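Local coordinates for replication initiator A family protein (Staphylococcus aureus CA-347, PDB 4PT7) that probably initiates replication of staphylococcal multiresistance plasmids by assembling on the plasmid origin, at residues Phe24-Glu27 with Asn28-Asn31; Asp119-Lys122 with Ile123-Glu127. All coordinates share one frame; numbering follows the deposited sequence.

In the fold
Contact 1 spans the end of helix 22-25 and the turn after it, which leads toward helix 34-52; contact 2 is the body of helix 117-126, far along the chain. Their centres lie about 13 Å apart and they touch directly. The polar link is the salt bridge from Lys122 NZ of contact 2 to Glu27 OE2 of contact 1, 2.8 Å long. Beside it, Thr25 packs on Asp119, Ile123 and Glu126, so the end of helix 22-25 rests against one side of the C-terminal helix. Both contacts also reach a second subunit: Phe24 of contact 1 meets Tyr17 of that subunit, while Ile120 and Ile123 of contact 2 pack on its Tyr12.

Contact 1 (Phe24-Glu27 with Asn28-Asn31); sequences FTSE and NYKN
Ser26 and Asn28 meet through a single hydroxyl oxygen that accepts two hydrogen bonds. Ser26 OG accepts the backbone N of Asn28 at 3.1 Å, which makes an ST turn, and also Asn28 ND2 at the same distance. Both bonds are bent, each with an angle of 146° at the hydrogen. With OG anti to the backbone N of Ser26 (chi1 177°), the oxygen lies beside the carbonyl carbon and faces the following peptides. The amide of Asn28 folds back to it, with OG 17° out of the amide plane. Two weak backbone bonds continue the turn: Tyr29 N to Ser26 O at 3.4 Å and Lys30 N to Glu27 O at 3.3 Å. The chain of Lys30 passes over that second carbonyl, Lys30 CG coming within 3.1 Å of Glu27 O. The ring of Tyr29 brings CD1 to 3.7 Å from Ser26 CB, while its hydroxyl is hydrogen-bonded to Ile114 N and its ring meets Phe23 edge-to-face. Glu27 turns its carboxylate to Lys122. With the backbone bonds this weak, the doubly engaged Ser26 oxygen probably does much to fix the shape of the turn.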
loop_
_atom_site.group_PDB
_atom_site.type_symbol
_atom_site.label_atom_id
_atom_site.label_comp_id
_atom_site.label_asym_id
_atom_site.label_seq_id
_atom_site.Cartn_x
_atom_site.Cartn_y
_atom_site.Cartn_z
ATOM N N PHE B 24 -11.813 19.254 1.060
ATOM C CA PHE B 24 -12.962 18.617 1.690
ATOM C C PHE B 24 -14.243 19.433 1.545
ATOM O O PHE B 24 -15.300 19.025 2.010
ATOM C CB PHE B 24 -12.695 18.369 3.178
ATOM C CG PHE B 24 -11.460 17.563 3.453
ATOM C CD1 PHE B 24 -10.225 18.185 3.599
ATOM C CD2 PHE B 24 -11.531 16.179 3.592
ATOM C CE1 PHE B 24 -9.074 17.440 3.887
ATOM C CE2 PHE B 24 -10.390 15.425 3.876
ATOM C CZ PHE B 24 -9.159 16.059 4.026
ATOM N N THR B 25 -14.147 20.586 0.899
ATOM C CA THR B 25 -15.314 21.438 0.702
ATOM C C THR B 25 -15.613 21.589 -0.782
ATOM O O THR B 25 -16.751 21.380 -1.211
ATOM C CB THR B 25 -15.101 22.843 1.317
ATOM O OG1 THR B 25 -13.960 23.467 0.715
ATOM C CG2 THR B 25 -14.875 22.734 2.824
ATOM N N SER B 26 -14.584 21.941 -1.553
ATOM C CA SER B 26 -14.698 22.130 -3.003
ATOM C C SER B 26 -15.098 20.838 -3.702
ATOM O O SER B 26 -14.512 19.777 -3.449
ATOM C CB SER B 26 -13.361 22.614 -3.583
ATOM O OG SER B 26 -13.412 22.745 -4.995
ATOM N N GLU B 27 -16.095 20.932 -4.576
ATOM C CA GLU B 27 -16.553 19.770 -5.316
ATOM C C GLU B 27 -15.600 19.526 -6.476
ATOM O O GLU B 27 -15.674 18.497 -7.157
ATOM C CB GLU B 27 -17.970 19.997 -5.831
ATOM C CG GLU B 27 -19.038 19.201 -5.085
ATOM C CD GLU B 27 -19.059 19.490 -3.589
ATOM O OE1 GLU B 27 -18.087 19.128 -2.887
ATOM O OE2 GLU B 27 -20.050 20.084 -3.115
ATOM N N ASN B 28 -14.694 20.474 -6.690
ATOM C CA ASN B 28 -13.718 20.345 -7.757
ATOM C C ASN B 28 -12.661 19.325 -7.378
ATOM O O ASN B 28 -11.829 18.951 -8.206
ATOM C CB ASN B 28 -13.057 21.691 -8.029
ATOM C CG ASN B 28 -14.029 22.703 -8.573
ATOM O OD1 ASN B 28 -14.522 22.567 -9.699
ATOM N ND2 ASN B 28 -14.332 23.722 -7.773
ATOM N N TYR B 29 -12.692 18.884 -6.122
ATOM C CA TYR B 29 -11.727 17.903 -5.629
ATOM C C TYR B 29 -12.416 16.687 -5.040
ATOM O O TYR B 29 -11.839 15.961 -4.229
ATOM C CB TYR B 29 -10.827 18.534 -4.571
ATOM C CG TYR B 29 -10.011 19.679 -5.098
ATOM C CD1 TYR B 29 -10.171 20.957 -4.582
ATOM C CD2 TYR B 29 -9.081 19.490 -6.123
ATOM C CE1 TYR B 29 -9.426 22.030 -5.064
ATOM C CE2 TYR B 29 -8.338 20.555 -6.617
ATOM C CZ TYR B 29 -8.514 21.822 -6.080
ATOM O OH TYR B 29 -7.782 22.888 -6.538
ATOM N N LYS B 30 -13.659 16.469 -5.449
ATOM C CA LYS B 30 -14.428 15.339 -4.956
ATOM C C LYS B 30 -13.865 14.014 -5.484
ATOM O O LYS B 30 -14.147 12.958 -4.927
ATOM C CB LYS B 30 -15.904 15.491 -5.352
ATOM C CG LYS B 30 -16.162 15.431 -6.856
ATOM C CD LYS B 30 -17.638 15.661 -7.180
ATOM C CE LYS B 30 -17.942 15.371 -8.655
ATOM N NZ LYS B 30 -17.161 16.203 -9.622
ATOM N N ASN B 31 -13.060 14.074 -6.545
ATOM C CA ASN B 31 -12.462 12.870 -7.125
ATOM C C ASN B 31 -11.199 12.415 -6.393
ATOM O O ASN B 31 -10.716 11.302 -6.613
ATOM C CB ASN B 31 -12.137 13.109 -8.603
ATOM C CG ASN B 31 -13.394 13.257 -9.458
ATOM O OD1 ASN B 31 -13.380 14.071 -10.414
ATOM N ND2 ASN B 31 -14.395 12.555 -9.172
#

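Contact 2 (Asp119-Lys122 with Ile123-Glu127); sequences DIYK and IEKEE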
loop_
_atom_site.group_PDB
_atom_site.type_symbol
_atom_site.label_atom_id
_atom_site.label_comp_id
_atom_site.label_asym_id
_atom_site.label_seq_id
_atom_site.Cartn_x
_atom_site.Cartn_y
_atom_site.Cartn_z
ATOM N N ASP B 119 -16.232 27.845 -2.177
ATOM C CA ASP B 119 -15.275 27.275 -1.230
ATOM C C ASP B 119 -15.136 28.202 -0.030
ATOM O O ASP B 119 -15.176 27.751 1.122
ATOM C CB ASP B 119 -13.897 27.079 -1.879
ATOM C CG ASP B 119 -13.922 26.075 -3.011
ATOM O OD1 ASP B 119 -14.536 25.007 -2.835
ATOM O OD2 ASP B 119 -13.320 26.353 -4.070
ATOM N N ILE B 120 -14.974 29.496 -0.310
ATOM C CA ILE B 120 -14.852 30.514 0.728
ATOM C C ILE B 120 -16.076 30.414 1.637
ATOM O O ILE B 120 -15.958 30.267 2.857
ATOM C CB ILE B 120 -14.824 31.948 0.129
ATOM C CG1 ILE B 120 -13.695 32.079 -0.896
ATOM C CG2 ILE B 120 -14.628 32.985 1.247
ATOM C CD1 ILE B 120 -12.324 31.910 -0.323
ATOM N N TYR B 121 -17.251 30.495 1.025
ATOM C CA TYR B 121 -18.507 30.420 1.756
ATOM C C TYR B 121 -18.568 29.180 2.641
ATOM O O TYR B 121 -18.823 29.274 3.847
ATOM C CB TYR B 121 -19.683 30.410 0.773
ATOM C CG TYR B 121 -21.042 30.238 1.420
ATOM C CD1 TYR B 121 -21.679 31.307 2.055
ATOM C CD2 TYR B 121 -21.688 29.001 1.407
ATOM C CE1 TYR B 121 -22.931 31.144 2.662
ATOM C CE2 TYR B 121 -22.930 28.827 2.006
ATOM C CZ TYR B 121 -23.548 29.898 2.632
ATOM O OH TYR B 121 -24.776 29.714 3.229
ATOM N N LYS B 122 -18.329 28.016 2.045
ATOM C CA LYS B 122 -18.387 26.776 2.804
ATOM C C LYS B 122 -17.381 26.711 3.944
ATOM O O LYS B 122 -17.722 26.302 5.055
ATOM C CB LYS B 122 -18.190 25.570 1.882
ATOM C CG LYS B 122 -19.377 25.269 0.968
ATOM C CD LYS B 122 -19.205 23.902 0.298
ATOM C CE LYS B 122 -20.406 23.528 -0.572
ATOM N NZ LYS B 122 -20.237 22.194 -1.236
ATOM N N ILE B 123 -16.142 27.107 3.679
ATOM C CA ILE B 123 -15.114 27.046 4.712
ATOM C C ILE B 123 -15.410 28.000 5.869
ATOM O O ILE B 123 -15.242 27.648 7.034
ATOM C CB ILE B 123 -13.723 27.373 4.133
ATOM C CG1 ILE B 123 -13.300 26.283 3.145
ATOM C CG2 ILE B 123 -12.709 27.499 5.263
ATOM C CD1 ILE B 123 -12.064 26.635 2.335
ATOM N N GLU B 124 -15.861 29.206 5.542
ATOM C CA GLU B 124 -16.176 30.206 6.556
ATOM C C GLU B 124 -17.296 29.707 7.461
ATOM O O GLU B 124 -17.221 29.837 8.684
ATOM C CB GLU B 124 -16.587 31.525 5.882
ATOM C CG GLU B 124 -16.773 32.684 6.841
ATOM C CD GLU B 124 -15.453 33.292 7.314
ATOM O OE1 GLU B 124 -14.525 32.531 7.680
ATOM O OE2 GLU B 124 -15.353 34.540 7.327
ATOM N N LYS B 125 -18.327 29.115 6.861
ATOM C CA LYS B 125 -19.443 28.606 7.641
ATOM C C LYS B 125 -19.044 27.457 8.564
ATOM O O LYS B 125 -19.530 27.364 9.693
ATOM C CB LYS B 125 -20.577 28.153 6.720
ATOM C CG LYS B 125 -21.809 27.702 7.493
ATOM C CD LYS B 125 -23.035 27.552 6.605
ATOM C CE LYS B 125 -22.935 26.347 5.692
ATOM N NZ LYS B 125 -24.191 26.181 4.903
ATOM N N GLU B 126 -18.162 26.581 8.098
ATOM C CA GLU B 126 -17.739 25.460 8.929
ATOM C C GLU B 126 -16.935 25.884 10.150
ATOM O O GLU B 126 -17.133 25.354 11.239
ATOM C CB GLU B 126 -16.910 24.455 8.125
ATOM C CG GLU B 126 -17.692 23.658 7.099
ATOM C CD GLU B 126 -16.885 22.485 6.558
ATOM O OE1 GLU B 126 -16.484 21.615 7.366
ATOM O OE2 GLU B 126 -16.645 22.434 5.331
ATOM N N GLU B 127 -16.025 26.835 9.988
ATOM C CA GLU B 127 -15.233 27.231 11.137
ATOM C C GLU B 127 -15.933 28.256 12.030
ATOM O O GLU B 127 -15.376 28.711 13.027
ATOM C CB GLU B 127 -13.828 27.683 10.697
ATOM C CG GLU B 127 -13.799 28.567 9.491
ATOM C CD GLU B 127 -12.385 28.845 8.959
ATOM O OE1 GLU B 127 -12.186 29.962 8.422
ATOM O OE2 GLU B 127 -11.494 27.962 9.051
#
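Backbone hydrogen bonds from Ile123, Glu124, Lys125 and Glu126 to Asp119, Ile120, Tyr121 and Lys122 hold this helical stretch together, each N reaching the carbonyl four residues before it. The first two are the shortest, Ile123 N to Asp119 O at 2.8 Å and Glu124 N to Ile120 O at 2.9 Å. Lys125 N to Tyr121 O and Glu126 N to Lys122 O are both 3.1 Å long. Aliphatic contacts run over the same carbonyls. Ile123 CG1 lies 3.1 Å from Asp119 O, placed there by a first torsion of -66° that sets it beside the backbone N, and Glu126 CG comes within 3.3 Å of Lys122 O in the same way. Between side chains, Tyr121 and Lys125 cross obliquely on the exposed side, Lys125 NZ standing 4.0 Å from the Tyr121 OH, in loose contact. Other polar ends have partners outside the segments: Asp119 OD2 accepts a hydrogen bond from Thr116 N, and Glu127 forms salt bridges through OE2 with Lys21 and through OE1 with Arg15 of the second subunit. Regular i to i+4 bonding of this kind is that of an alpha-helix, here the C-terminal helix 117-126, which packs against helix 22-25 of its own chain and also contacts the second subunit.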